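Local coordinates for protein homoserine dehydrogenase (Staphylococcus aureus M1064, PDB 4PG7) that catalyses the NAD(P)-dependent interconversion of homoserine and aspartate semialdehyde, a step of the aspartic acid pathway, at residues 380-385 with 436-441; 386-391 with 405-410; 60-65 with 76-81; 27-32 with 82-87. One frame throughout, in Å; residues are numbered along the deposited sequence. Where two conformers were deposited one is given.

Contact 1: residues 380-385 with 436-441; sequences VVNHVK and EVDKVY. With LYS (lysine), chain K.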
loop_
_atom_site.group_PDB
_atom_site.type_symbol
_atom_site.label_atom_id
_atom_site.label_comp_id
_atom_site.label_asym_id
_atom_site.label_seq_id
_atom_site.Cartn_x
_atom_site.Cartn_y
_atom_site.Cartn_z
ATOM N N VAL A 380 20.185 -11.752 24.524
ATOM C CA VAL A 380 21.394 -11.129 25.072
ATOM C C VAL A 380 21.659 -11.656 26.475
ATOM O O VAL A 380 20.761 -11.614 27.330
ATOM C CB VAL A 380 21.227 -9.616 25.175
ATOM C CG1 VAL A 380 22.506 -8.976 25.694
ATOM C CG2 VAL A 380 20.868 -9.038 23.817
ATOM N N VAL A 381 22.854 -12.193 26.679
ATOM C CA VAL A 381 23.266 -12.750 27.961
ATOM C C VAL A 381 24.474 -11.965 28.478
ATOM O O VAL A 381 25.394 -11.657 27.704
ATOM C CB VAL A 381 23.615 -14.255 27.885
ATOM C CG1 VAL A 381 22.398 -15.050 27.437
ATOM C CG2 VAL A 381 24.766 -14.500 26.926
ATOM N N ASN A 382 24.469 -11.665 29.773
ATOM C CA ASN A 382 25.581 -10.961 30.417
ATOM C C ASN A 382 26.299 -11.826 31.460
ATOM O O ASN A 382 25.823 -12.896 31.822
ATOM C CB ASN A 382 25.121 -9.701 31.159
ATOM C CG ASN A 382 24.123 -8.863 30.401
ATOM O OD1 ASN A 382 23.072 -8.483 30.932
ATOM N ND2 ASN A 382 24.473 -8.496 29.197
ATOM N N HIS A 383 27.434 -11.326 31.949
ATOM C CA HIS A 383 28.247 -11.997 32.987
ATOM C C HIS A 383 28.647 -13.393 32.554
ATOM O O HIS A 383 28.682 -14.302 33.363
ATOM C CB HIS A 383 27.487 -12.022 34.326
ATOM C CG HIS A 383 26.849 -10.714 34.666
ATOM N ND1 HIS A 383 27.585 -9.612 35.044
ATOM C CD2 HIS A 383 25.558 -10.312 34.650
ATOM C CE1 HIS A 383 26.775 -8.591 35.250
ATOM N NE2 HIS A 383 25.540 -8.987 35.018
ATOM N N VAL A 384 28.920 -13.570 31.262
ATOM C CA VAL A 384 29.275 -14.873 30.753
ATOM C C VAL A 384 30.788 -15.022 30.832
ATOM O O VAL A 384 31.521 -14.221 30.264
ATOM C CB VAL A 384 28.837 -15.064 29.292
ATOM C CG1 VAL A 384 29.157 -16.486 28.837
ATOM C CG2 VAL A 384 27.348 -14.754 29.144
ATOM N N LYS A 385 31.234 -16.052 31.539
ATOM C CA LYS A 385 32.641 -16.412 31.575
ATOM C C LYS A 385 32.887 -17.377 30.423
ATOM O O LYS A 385 32.016 -18.175 30.052
ATOM C CB LYS A 385 33.013 -17.083 32.905
ATOM C CG LYS A 385 32.662 -16.291 34.159
ATOM C CD LYS A 385 33.566 -15.084 34.370
ATOM C CE LYS A 385 33.625 -14.680 35.841
ATOM N N GLU A 436 22.557 -15.227 32.855
ATOM C CA GLU A 436 21.788 -14.033 33.062
ATOM C C GLU A 436 21.336 -13.538 31.712
ATOM O O GLU A 436 22.163 -13.123 30.906
ATOM C CB GLU A 436 22.664 -12.957 33.704
ATOM C CG GLU A 436 21.896 -11.680 34.019
ATOM C CD GLU A 436 20.764 -11.883 35.005
ATOM O OE1 GLU A 436 20.743 -12.881 35.748
ATOM O OE2 GLU A 436 19.895 -11.018 35.042
ATOM N N VAL A 437 20.037 -13.580 31.471
ATOM C CA VAL A 437 19.487 -13.112 30.230
ATOM C C VAL A 437 19.098 -11.652 30.407
ATOM O O VAL A 437 18.236 -11.343 31.202
ATOM C CB VAL A 437 18.231 -13.936 29.823
ATOM C CG1 VAL A 437 17.586 -13.350 28.576
ATOM C CG2 VAL A 437 18.615 -15.393 29.584
ATOM N N ASP A 438 19.730 -10.759 29.663
ATOM C CA ASP A 438 19.417 -9.340 29.760
ATOM C C ASP A 438 18.058 -9.113 29.135
ATOM O O ASP A 438 17.164 -8.564 29.756
ATOM C CB ASP A 438 20.466 -8.516 29.022
ATOM C CG ASP A 438 20.160 -7.008 29.035
ATOM O OD1 ASP A 438 19.485 -6.517 29.952
ATOM O OD2 ASP A 438 20.621 -6.312 28.128
ATOM N N LYS A 439 17.891 -9.583 27.902
ATOM C CA LYS A 439 16.623 -9.467 27.249
ATOM C C LYS A 439 16.556 -10.320 25.999
ATOM O O LYS A 439 17.570 -10.826 25.516
ATOM C CB LYS A 439 16.391 -8.023 26.864
ATOM C CG LYS A 439 17.408 -7.487 25.891
ATOM C CD LYS A 439 17.412 -5.970 25.972
ATOM C CE LYS A 439 18.483 -5.362 25.093
ATOM N NZ LYS A 439 18.522 -3.889 25.336
ATOM N N VAL A 440 15.345 -10.427 25.487
ATOM C CA VAL A 440 15.052 -11.211 24.306
ATOM C C VAL A 440 14.162 -10.356 23.439
ATOM O O VAL A 440 13.146 -9.829 23.902
ATOM C CB VAL A 440 14.330 -12.536 24.667
ATOM C CG1 VAL A 440 13.948 -13.315 23.418
ATOM C CG2 VAL A 440 15.203 -13.404 25.556
ATOM N N TYR A 441 14.549 -10.214 22.177
ATOM C CA TYR A 441 13.701 -9.570 21.178
ATOM C C TYR A 441 13.316 -10.613 20.126
ATOM O O TYR A 441 14.132 -11.464 19.778
ATOM C CB TYR A 441 14.439 -8.450 20.478
ATOM C CG TYR A 441 14.869 -7.267 21.303
ATOM C CD1 TYR A 441 14.249 -6.929 22.490
ATOM C CD2 TYR A 441 15.865 -6.423 20.836
ATOM C CE1 TYR A 441 14.652 -5.819 23.219
ATOM C CE2 TYR A 441 16.264 -5.305 21.556
ATOM C CZ TYR A 441 15.645 -5.000 22.728
ATOM O OH TYR A 441 16.039 -3.868 23.426
HETATM N N LYS K . 20.091 -1.245 28.832
HETATM C CA LYS K . 18.858 -1.920 29.361
HETATM C C LYS K . 19.153 -3.288 29.970
HETATM O O LYS K . 18.281 -4.177 29.985
HETATM C CB LYS K . 17.817 -2.071 28.250
HETATM C CG LYS K . 16.428 -2.411 28.751
HETATM C CD LYS K . 15.830 -3.612 28.037
HETATM C CE LYS K . 14.512 -3.980 28.681
HETATM N NZ LYS K . 13.858 -5.158 28.052
HETATM O OXT LYS K . 20.264 -3.513 30.473
HETATM O O HOH W 1 25.376 -15.207 33.076
#
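Val-380 is met by two consecutive residues, Asp-438 and Lys-439, of the antiparallel neighbouring strand, a classic beta bulge. Val-380 N donates to Lys-439 O at 2.9 Å in an almost straight bond (174°), while its carbonyl O accepts from Asp-438 N at 2.7 Å along a more bent path. Beyond the bulge, Asn-382 N donates to Glu-436 O, and a water joins Asn-382 O to Glu-436 N. The extra residue probably helps two consecutive side chains, Asp-438 and Lys-439, to reach the bound lysine. Asp-438 CG stands anti to its own N (chi1 178°), which carries OD1 to 2.6 Å from the ligand's O. Lys-439, extended beyond CG, lays its CD 3.5 Å from the ligand's CD, and its NZ donates to Tyr-441 OH at 3.1 Å. Asp-255 forms a salt bridge with the same NZ and probably offsets its charge beside the pocket, which Arg-246, Gly-250 and Thr-252 complete. In the second shell, Asn-382 OD1 lies 3.2 Å from Asp-438 CB, its amide being held by Ser-414 through ND2, and Val-380 CG1 rests against that CB too. Val-381 and Val-437, branched residues suited to strands, turn to the other face. There helix 427-432 covers Val-437, while strand 375-382 runs between strands 436-444 and 414-422 of the C-terminal sheet.

Contact 2: residues 386-391 with 405-410; sequences GSIENF and LRVANY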
loop_
_atom_site.group_PDB
_atom_site.type_symbol
_atom_site.label_atom_id
_atom_site.label_comp_id
_atom_site.label_asym_id
_atom_site.label_seq_id
_atom_site.Cartn_x
_atom_site.Cartn_y
_atom_site.Cartn_z
ATOM N N GLY A 386 34.075 -17.298 29.852
ATOM C CA GLY A 386 34.453 -18.217 28.800
ATOM C C GLY A 386 34.231 -17.579 27.458
ATOM O O GLY A 386 33.678 -16.489 27.341
ATOM N N SER A 387 34.679 -18.286 26.445
ATOM C CA SER A 387 34.737 -17.774 25.108
ATOM C C SER A 387 33.378 -17.828 24.401
ATOM O O SER A 387 32.427 -18.479 24.848
ATOM C CB SER A 387 35.703 -18.627 24.319
ATOM O OG SER A 387 35.206 -19.949 24.281
ATOM N N ILE A 388 33.326 -17.159 23.264
ATOM C CA ILE A 388 32.133 -17.148 22.452
ATOM C C ILE A 388 31.884 -18.530 21.867
ATOM O O ILE A 388 30.737 -18.954 21.710
ATOM C CB ILE A 388 32.226 -16.059 21.367
ATOM C CG1 ILE A 388 30.865 -15.833 20.712
ATOM C CG2 ILE A 388 33.290 -16.391 20.316
ATOM C CD1 ILE A 388 30.850 -14.636 19.781
ATOM N N GLU A 389 32.961 -19.254 21.585
ATOM C CA GLU A 389 32.850 -20.596 21.035
ATOM C C GLU A 389 32.193 -21.507 22.053
ATOM O O GLU A 389 31.343 -22.322 21.711
ATOM C CB GLU A 389 34.223 -21.152 20.625
ATOM C CG GLU A 389 34.846 -20.473 19.405
ATOM C CD GLU A 389 35.591 -19.168 19.708
ATOM O OE1 GLU A 389 35.864 -18.848 20.893
ATOM O OE2 GLU A 389 35.902 -18.446 18.731
ATOM N N ASN A 390 32.589 -21.361 23.306
ATOM C CA ASN A 390 32.002 -22.128 24.390
ATOM C C ASN A 390 30.524 -21.814 24.644
ATOM O O ASN A 390 29.731 -22.706 24.886
ATOM C CB ASN A 390 32.771 -21.880 25.678
ATOM C CG ASN A 390 32.218 -22.677 26.820
ATOM O OD1 ASN A 390 32.250 -23.906 26.792
ATOM N ND2 ASN A 390 31.695 -21.997 27.834
ATOM N N PHE A 391 30.172 -20.542 24.599
ATOM C CA PHE A 391 28.780 -20.129 24.710
ATOM C C PHE A 391 27.949 -20.752 23.574
ATOM O O PHE A 391 26.905 -21.331 23.809
ATOM C CB PHE A 391 28.698 -18.603 24.684
ATOM C CG PHE A 391 27.292 -18.062 24.678
ATOM C CD1 PHE A 391 26.405 -18.383 25.677
ATOM C CD2 PHE A 391 26.864 -17.237 23.664
ATOM C CE1 PHE A 391 25.106 -17.886 25.670
ATOM C CE2 PHE A 391 25.574 -16.721 23.660
ATOM C CZ PHE A 391 24.695 -17.062 24.662
ATOM N N LEU A 405 21.575 -21.068 14.343
ATOM C CA LEU A 405 22.088 -20.354 15.494
ATOM C C LEU A 405 23.315 -19.570 15.094
ATOM O O LEU A 405 24.232 -20.115 14.499
ATOM C CB LEU A 405 22.482 -21.350 16.558
ATOM C CG LEU A 405 23.303 -20.863 17.755
ATOM C CD1 LEU A 405 22.529 -19.898 18.635
ATOM C CD2 LEU A 405 23.738 -22.083 18.533
ATOM N N ARG A 406 23.322 -18.280 15.398
ATOM C CA ARG A 406 24.522 -17.478 15.245
ATOM C C ARG A 406 24.728 -16.665 16.513
ATOM O O ARG A 406 23.755 -16.202 17.119
ATOM C CB ARG A 406 24.379 -16.587 14.032
ATOM C CG ARG A 406 24.062 -17.396 12.777
ATOM C CD ARG A 406 23.517 -16.501 11.695
ATOM N NE ARG A 406 24.573 -15.610 11.281
ATOM C CZ ARG A 406 24.419 -14.321 11.045
ATOM N NH1 ARG A 406 23.231 -13.740 11.200
ATOM N NH2 ARG A 406 25.481 -13.631 10.688
ATOM N N VAL A 407 25.985 -16.508 16.910
ATOM C CA VAL A 407 26.326 -15.786 18.106
ATOM C C VAL A 407 27.231 -14.612 17.760
ATOM O O VAL A 407 27.917 -14.624 16.740
ATOM C CB VAL A 407 26.980 -16.715 19.154
ATOM C CG1 VAL A 407 26.023 -17.830 19.543
ATOM C CG2 VAL A 407 28.277 -17.314 18.646
ATOM N N ALA A 408 27.219 -13.593 18.602
ATOM C CA ALA A 408 28.035 -12.413 18.403
ATOM C C ALA A 408 28.462 -11.848 19.752
ATOM O O ALA A 408 27.748 -12.014 20.757
ATOM C CB ALA A 408 27.256 -11.351 17.668
ATOM N N ASN A 409 29.610 -11.166 19.747
ATOM C CA ASN A 409 30.042 -10.364 20.863
ATOM C C ASN A 409 29.090 -9.198 21.024
ATOM O O ASN A 409 28.711 -8.583 20.069
ATOM C CB ASN A 409 31.455 -9.819 20.638
ATOM C CG ASN A 409 32.507 -10.904 20.695
ATOM O OD1 ASN A 409 33.221 -11.141 19.732
ATOM N ND2 ASN A 409 32.598 -11.568 21.817
ATOM N N TYR A 410 28.701 -8.907 22.249
ATOM C CA TYR A 410 27.781 -7.826 22.504
ATOM C C TYR A 410 28.501 -6.732 23.265
ATOM O O TYR A 410 28.436 -5.583 22.884
ATOM C CB TYR A 410 26.604 -8.365 23.303
ATOM C CG TYR A 410 25.500 -7.397 23.616
ATOM C CD1 TYR A 410 24.404 -7.274 22.765
ATOM C CD2 TYR A 410 25.505 -6.648 24.790
ATOM C CE1 TYR A 410 23.361 -6.425 23.055
ATOM C CE2 TYR A 410 24.465 -5.791 25.093
ATOM C CZ TYR A 410 23.396 -5.682 24.211
ATOM O OH TYR A 410 22.331 -4.856 24.497
#
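Ile-388, in the first turn of helix 388-398, reaches across to Val-407 and the backbone beyond it on strand 404-411. Its CB points at the strand, and CG1, anti to the backbone N (chi1 -167°), comes within 3.6 Å of Val-407 CG2. The two side chains run alongside each other in roughly opposed senses, and CD1 continues beyond the valine. At this tip CD1 lies 3.7 Å from Ala-408 C and equally near Asn-409 N, with Asn-409 ND2 at 4.1 Å, so the methyl rests against a peptide group. Isoleucine suits the place: its longer branch spans from the helix to the strand backbone and offers only apolar surface. One turn later Phe-391 adds a second touch, its CD2 lying 4.2 Å from Val-407 CG1; the ring also meets those of Tyr-415 and Tyr-435. The helix start is fixed by Ser-387, a small hydroxyl residue at the N-cap, whose OG accepts from Asn-390 N at 3.1 Å. Ala-408 turns its small methyl to the opposite face, where helix 253-262 packs. A helix laid over one face of an antiparallel sheet within a beta-alpha-beta-beta-alpha-beta order of elements is the signature of the ferredoxin-like ACT domain.

Contact 3: residues 60-65 with 76-81; sequences KHILVR and SQYHLT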
loop_
_atom_site.group_PDB
_atom_site.type_symbol
_atom_site.label_atom_id
_atom_site.label_comp_id
_atom_site.label_asym_id
_atom_site.label_seq_id
_atom_site.Cartn_x
_atom_site.Cartn_y
_atom_site.Cartn_z
ATOM N N LYS A 60 -25.402 23.233 11.631
ATOM C CA LYS A 60 -26.423 23.872 12.460
ATOM C C LYS A 60 -25.981 24.068 13.909
ATOM O O LYS A 60 -26.458 24.987 14.575
ATOM C CB LYS A 60 -27.710 23.047 12.427
ATOM C CG LYS A 60 -28.892 23.785 13.023
ATOM C CD LYS A 60 -30.211 23.126 12.681
ATOM C CE LYS A 60 -31.347 23.793 13.451
ATOM N NZ LYS A 60 -32.501 22.873 13.532
ATOM N N HIS A 61 -25.112 23.185 14.409
ATOM C CA HIS A 61 -24.602 23.279 15.775
ATOM C C HIS A 61 -23.137 22.834 15.810
ATOM O O HIS A 61 -22.742 21.900 15.112
ATOM C CB HIS A 61 -25.376 22.363 16.746
ATOM C CG HIS A 61 -26.865 22.552 16.745
ATOM N ND1 HIS A 61 -27.485 23.597 17.391
ATOM C CD2 HIS A 61 -27.858 21.804 16.214
ATOM C CE1 HIS A 61 -28.793 23.511 17.227
ATOM N NE2 HIS A 61 -29.046 22.428 16.512
ATOM N N ILE A 62 -22.353 23.488 16.652
ATOM C CA ILE A 62 -21.038 23.012 17.002
ATOM C C ILE A 62 -20.942 22.916 18.513
ATOM O O ILE A 62 -21.125 23.904 19.213
ATOM C CB ILE A 62 -19.924 23.916 16.438
ATOM C CG1 ILE A 62 -20.059 24.031 14.911
ATOM C CG2 ILE A 62 -18.561 23.324 16.775
ATOM C CD1 ILE A 62 -19.095 25.007 14.247
ATOM N N LEU A 63 -20.707 21.713 19.019
ATOM C CA LEU A 63 -20.457 21.524 20.441
ATOM C C LEU A 63 -19.010 21.901 20.746
ATOM O O LEU A 63 -18.073 21.382 20.122
ATOM C CB LEU A 63 -20.721 20.075 20.870
ATOM C CG LEU A 63 -20.552 19.744 22.364
ATOM C CD1 LEU A 63 -21.688 20.332 23.190
ATOM C CD2 LEU A 63 -20.498 18.237 22.587
ATOM N N VAL A 64 -18.838 22.799 21.706
ATOM C CA VAL A 64 -17.515 23.154 22.216
ATOM C C VAL A 64 -17.524 23.036 23.734
ATOM O O VAL A 64 -18.588 23.110 24.365
ATOM C CB VAL A 64 -17.091 24.581 21.808
ATOM C CG1 VAL A 64 -17.114 24.734 20.294
ATOM C CG2 VAL A 64 -17.979 25.638 22.450
ATOM N N ARG A 65 -16.341 22.836 24.309
ATOM C CA ARG A 65 -16.176 22.795 25.770
ATOM C C ARG A 65 -16.412 24.167 26.385
ATOM O O ARG A 65 -17.057 24.279 27.428
ATOM C CB ARG A 65 -14.774 22.290 26.154
ATOM N N SER A 76 -17.479 32.384 14.486
ATOM C CA SER A 76 -18.574 33.131 15.095
ATOM C C SER A 76 -19.850 33.129 14.240
ATOM O O SER A 76 -20.884 33.552 14.728
ATOM C CB SER A 76 -18.152 34.572 15.425
ATOM O OG SER A 76 -17.956 35.362 14.254
ATOM N N GLN A 77 -19.802 32.648 12.999
ATOM C CA GLN A 77 -21.008 32.586 12.160
ATOM C C GLN A 77 -21.883 31.384 12.539
ATOM O O GLN A 77 -23.053 31.340 12.216
ATOM C CB GLN A 77 -20.622 32.471 10.676
ATOM N N TYR A 78 -21.298 30.405 13.216
ATOM C CA TYR A 78 -21.990 29.171 13.547
ATOM C C TYR A 78 -22.563 29.234 14.944
ATOM O O TYR A 78 -22.104 29.974 15.803
ATOM C CB TYR A 78 -21.053 27.955 13.392
ATOM C CG TYR A 78 -20.521 27.855 11.996
ATOM C CD1 TYR A 78 -21.283 27.289 10.993
ATOM C CD2 TYR A 78 -19.270 28.367 11.662
ATOM C CE1 TYR A 78 -20.808 27.205 9.702
ATOM C CE2 TYR A 78 -18.784 28.282 10.366
ATOM C CZ TYR A 78 -19.559 27.699 9.388
ATOM O OH TYR A 78 -19.111 27.596 8.085
ATOM N N HIS A 79 -23.582 28.436 15.156
ATOM C CA HIS A 79 -24.182 28.338 16.463
ATOM C C HIS A 79 -23.376 27.361 17.343
ATOM O O HIS A 79 -23.260 26.161 17.040
ATOM C CB HIS A 79 -25.610 27.888 16.310
ATOM C CG HIS A 79 -26.274 27.616 17.606
ATOM N ND1 HIS A 79 -26.691 26.356 17.951
ATOM C CD2 HIS A 79 -26.507 28.402 18.680
ATOM C CE1 HIS A 79 -27.207 26.380 19.164
ATOM N NE2 HIS A 79 -27.102 27.606 19.630
ATOM N N LEU A 80 -22.775 27.901 18.393
ATOM C CA LEU A 80 -21.942 27.127 19.318
ATOM C C LEU A 80 -22.757 26.838 20.551
ATOM O O LEU A 80 -23.449 27.717 21.039
ATOM C CB LEU A 80 -20.712 27.940 19.740
ATOM C CG LEU A 80 -19.831 28.512 18.623
ATOM C CD1 LEU A 80 -18.674 29.280 19.238
ATOM C CD2 LEU A 80 -19.306 27.409 17.710
ATOM N N THR A 81 -22.675 25.618 21.048
ATOM C CA THR A 81 -23.348 25.243 22.264
ATOM C C THR A 81 -22.416 24.415 23.142
ATOM O O THR A 81 -21.494 23.793 22.643
ATOM C CB THR A 81 -24.628 24.434 21.955
ATOM O OG1 THR A 81 -25.236 24.012 23.179
ATOM C CG2 THR A 81 -24.317 23.219 21.083
HETATM O O HOH W 2 -24.779 27.211 12.932
#
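At the edge of the parallel sheet of the NAD-binding domain, Ile-62 pairs with Leu-80 and Leu-63 with Thr-81. Ile-62 N donates to His-79 O at 2.8 Å, Thr-81 N to Ile-62 O at 3.0 Å, and Val-64 N to Thr-81 O, also at 3.0 Å, the alternation of partners expected between parallel strands. A side-chain bond continues the pairing: His-61 ND1 and His-79 ND1 meet edge to edge at 2.9 Å, either able to be the donor, with ring planes 68° apart. Asp-90 OD2 is hydrogen-bonded to His-61 NE2, probably as the acceptor, so both nitrogens of that buried imidazole have partners. In the Rossmann-type order of this sheet, strand 80-81 lies outermost, beside 55-63, which in turn borders the first strand, 22-29. Side chains alternate accordingly between faces. Ile-62, Leu-80 and Val-64 form an apolar patch, with Leu-80 CD2 3.8 Å from Ile-62 CB; Ile-62 CD1 reaches on to Tyr-78 CB at 3.6 Å. Tyr-78 suits the border of this patch, as its OH can still bond to Glu-43. On the other face, Leu-63 CD1 approaches Thr-81 O at 3.5 Å, while Thr-81 OG1 bonds to Asp-83 N and Glu-86.

Contact 4: residues 27-32 with 82-87; sequences ALLGLG and EDVNEI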
loop_
_atom_site.group_PDB
_atom_site.type_symbol
_atom_site.label_atom_id
_atom_site.label_comp_id
_atom_site.label_asym_id
_atom_site.label_seq_id
_atom_site.Cartn_x
_atom_site.Cartn_y
_atom_site.Cartn_z
ATOM N N ALA A 27 -24.296 18.498 12.683
ATOM C CA ALA A 27 -23.677 19.062 13.868
ATOM C C ALA A 27 -22.257 18.513 14.047
ATOM O O ALA A 27 -21.976 17.346 13.726
ATOM C CB ALA A 27 -24.521 18.759 15.079
ATOM N N LEU A 28 -21.375 19.368 14.560
ATOM C CA LEU A 28 -20.000 18.980 14.901
ATOM C C LEU A 28 -19.848 18.875 16.392
ATOM O O LEU A 28 -20.294 19.766 17.121
ATOM C CB LEU A 28 -18.998 20.015 14.439
ATOM C CG LEU A 28 -18.247 19.664 13.187
ATOM C CD1 LEU A 28 -19.205 19.836 12.020
ATOM C CD2 LEU A 28 -17.006 20.541 13.069
ATOM N N LEU A 29 -19.267 17.768 16.854
ATOM C CA LEU A 29 -18.953 17.623 18.262
ATOM C C LEU A 29 -17.458 17.845 18.383
ATOM O O LEU A 29 -16.670 16.954 18.041
ATOM C CB LEU A 29 -19.368 16.246 18.787
ATOM C CG LEU A 29 -20.810 15.802 18.557
ATOM C CD1 LEU A 29 -21.015 14.419 19.136
ATOM C CD2 LEU A 29 -21.791 16.785 19.192
ATOM N N GLY A 30 -17.079 19.040 18.835
ATOM C CA GLY A 30 -15.672 19.420 18.987
ATOM C C GLY A 30 -15.198 20.374 17.905
ATOM O O GLY A 30 -15.660 20.321 16.771
ATOM N N LEU A 31 -14.281 21.263 18.268
ATOM C CA LEU A 31 -13.770 22.253 17.338
ATOM C C LEU A 31 -12.276 22.516 17.601
ATOM O O LEU A 31 -11.855 23.655 17.792
ATOM C CB LEU A 31 -14.601 23.547 17.450
ATOM C CG LEU A 31 -14.983 24.379 16.238
ATOM C CD1 LEU A 31 -14.961 25.876 16.569
ATOM C CD2 LEU A 31 -14.163 24.065 15.024
ATOM N N GLY A 32 -11.473 21.461 17.613
ATOM C CA GLY A 32 -10.016 21.628 17.725
ATOM C C GLY A 32 -9.444 21.898 16.352
ATOM O O GLY A 32 -10.112 22.510 15.512
ATOM N N GLU A 82 -22.648 24.456 24.450
ATOM C CA GLU A 82 -21.951 23.598 25.411
ATOM C C GLU A 82 -22.816 22.433 25.876
ATOM O O GLU A 82 -22.367 21.604 26.671
ATOM C CB GLU A 82 -21.511 24.406 26.626
ATOM C CG GLU A 82 -20.375 25.367 26.313
ATOM C CD GLU A 82 -20.123 26.355 27.437
ATOM O OE1 GLU A 82 -20.650 26.135 28.553
ATOM O OE2 GLU A 82 -19.399 27.349 27.201
ATOM N N ASP A 83 -24.044 22.361 25.371
ATOM C CA ASP A 83 -24.975 21.322 25.784
ATOM C C ASP A 83 -25.184 20.302 24.666
ATOM O O ASP A 83 -25.871 20.572 23.686
ATOM C CB ASP A 83 -26.309 21.957 26.208
ATOM C CG ASP A 83 -27.251 20.958 26.850
ATOM O OD1 ASP A 83 -26.990 19.746 26.764
ATOM O OD2 ASP A 83 -28.265 21.380 27.439
ATOM N N VAL A 84 -24.579 19.132 24.821
ATOM C CA VAL A 84 -24.676 18.058 23.823
ATOM C C VAL A 84 -26.131 17.607 23.542
ATOM O O VAL A 84 -26.464 17.204 22.423
ATOM C CB VAL A 84 -23.806 16.844 24.234
ATOM C CG1 VAL A 84 -24.355 16.174 25.488
ATOM C CG2 VAL A 84 -23.690 15.862 23.086
ATOM N N ASN A 85 -26.993 17.693 24.554
ATOM C CA ASN A 85 -28.411 17.340 24.407
ATOM C C ASN A 85 -29.164 18.226 23.438
ATOM O O ASN A 85 -30.130 17.791 22.810
ATOM C CB ASN A 85 -29.088 17.349 25.772
ATOM C CG ASN A 85 -28.598 16.228 26.641
ATOM O OD1 ASN A 85 -28.284 15.150 26.148
ATOM N ND2 ASN A 85 -28.519 16.477 27.937
ATOM N N GLU A 86 -28.725 19.468 23.317
ATOM C CA GLU A 86 -29.283 20.365 22.332
ATOM C C GLU A 86 -29.084 19.807 20.925
ATOM O O GLU A 86 -29.910 20.017 20.030
ATOM C CB GLU A 86 -28.644 21.749 22.469
ATOM C CG GLU A 86 -29.206 22.780 21.501
ATOM C CD GLU A 86 -28.870 24.215 21.884
ATOM O OE1 GLU A 86 -27.910 24.443 22.654
ATOM O OE2 GLU A 86 -29.604 25.117 21.427
ATOM N N ILE A 87 -27.982 19.093 20.735
ATOM C CA ILE A 87 -27.688 18.486 19.461
ATOM C C ILE A 87 -28.385 17.133 19.349
ATOM O O ILE A 87 -28.983 16.833 18.325
ATOM C CB ILE A 87 -26.154 18.321 19.267
ATOM C CG1 ILE A 87 -25.512 19.683 19.055
ATOM C CG2 ILE A 87 -25.852 17.413 18.096
ATOM C CD1 ILE A 87 -24.003 19.694 19.227
#
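Ala-27 and Leu-29 meet Ile-87 where the short helix 84-88 packs against the first strand of the Rossmann-type nucleotide-binding fold. The side-chain contacts between the segments are all apolar, and Ile-87 carries most of them by parting its branches. With CG2 anti to the backbone N and CG1 anti to the carbonyl carbon (chi1 -71°), CG2 touches Ala-27 CB at 3.6 Å while CD1 reaches Leu-29 CD2 at 3.7 Å. Leucine and isoleucine come from opposing sides and meet, somewhat offset, at these end methyls. Ala-27, with a single methyl, lets the helix come close, whereas Leu-29 needs its longer chain to bridge toward Ile-87 and, more loosely, Val-84, whose CG2 is 4.4 Å from the same CD2. Leu-28 points to the opposite face of the sheet, onto Val-39 of helix 33-53. Ile-96 and Leu-63 from the flanking strands also touch this apolar cluster, which is largely buried.

Backbone conformation governs the loop after the strand. Gly-30 adopts angles at which a side chain would collide with the preceding carbonyl, and Gly-32 stands at the N-cap of helix 33-53; together they fit a GxGxxG sequence, consistent with a dinucleotide-binding turn.

Polar bonds set the start of the other helix. Asp-83, an apt N-cap because its short carboxylate can reach forward to a backbone N-H of the first turn, accepts from Asn-85 N through OD1 at 3.0 Å. The bond is bent, 137° at the hydrogen, and this N-H approaches OD1 from above the carboxylate plane, 41° out of it.

The contacts form two clusters at opposite sides of the chain's centre. Contacts 3 and 4, with centres about 7 Å apart, share the parallel sheet of the NAD-binding domain, where strands 22-29 and 55-63 are neighbours and Leu-63 N probably bonds to Leu-28 O (2.8 Å). Contacts 1 and 2, centres about 11 Å apart, share the C-terminal sheet, and Val-381 CG2 packs on Phe-391 CZ at 3.4 Å. Between clusters, centres lie about 55 to 67 Å apart. In sequence contact 4 encloses contact 3, and contact 1, which begins much later, encloses contact 2. The lysine-binding site thus lies far from the putative dinucleotide-binding turn within one chain.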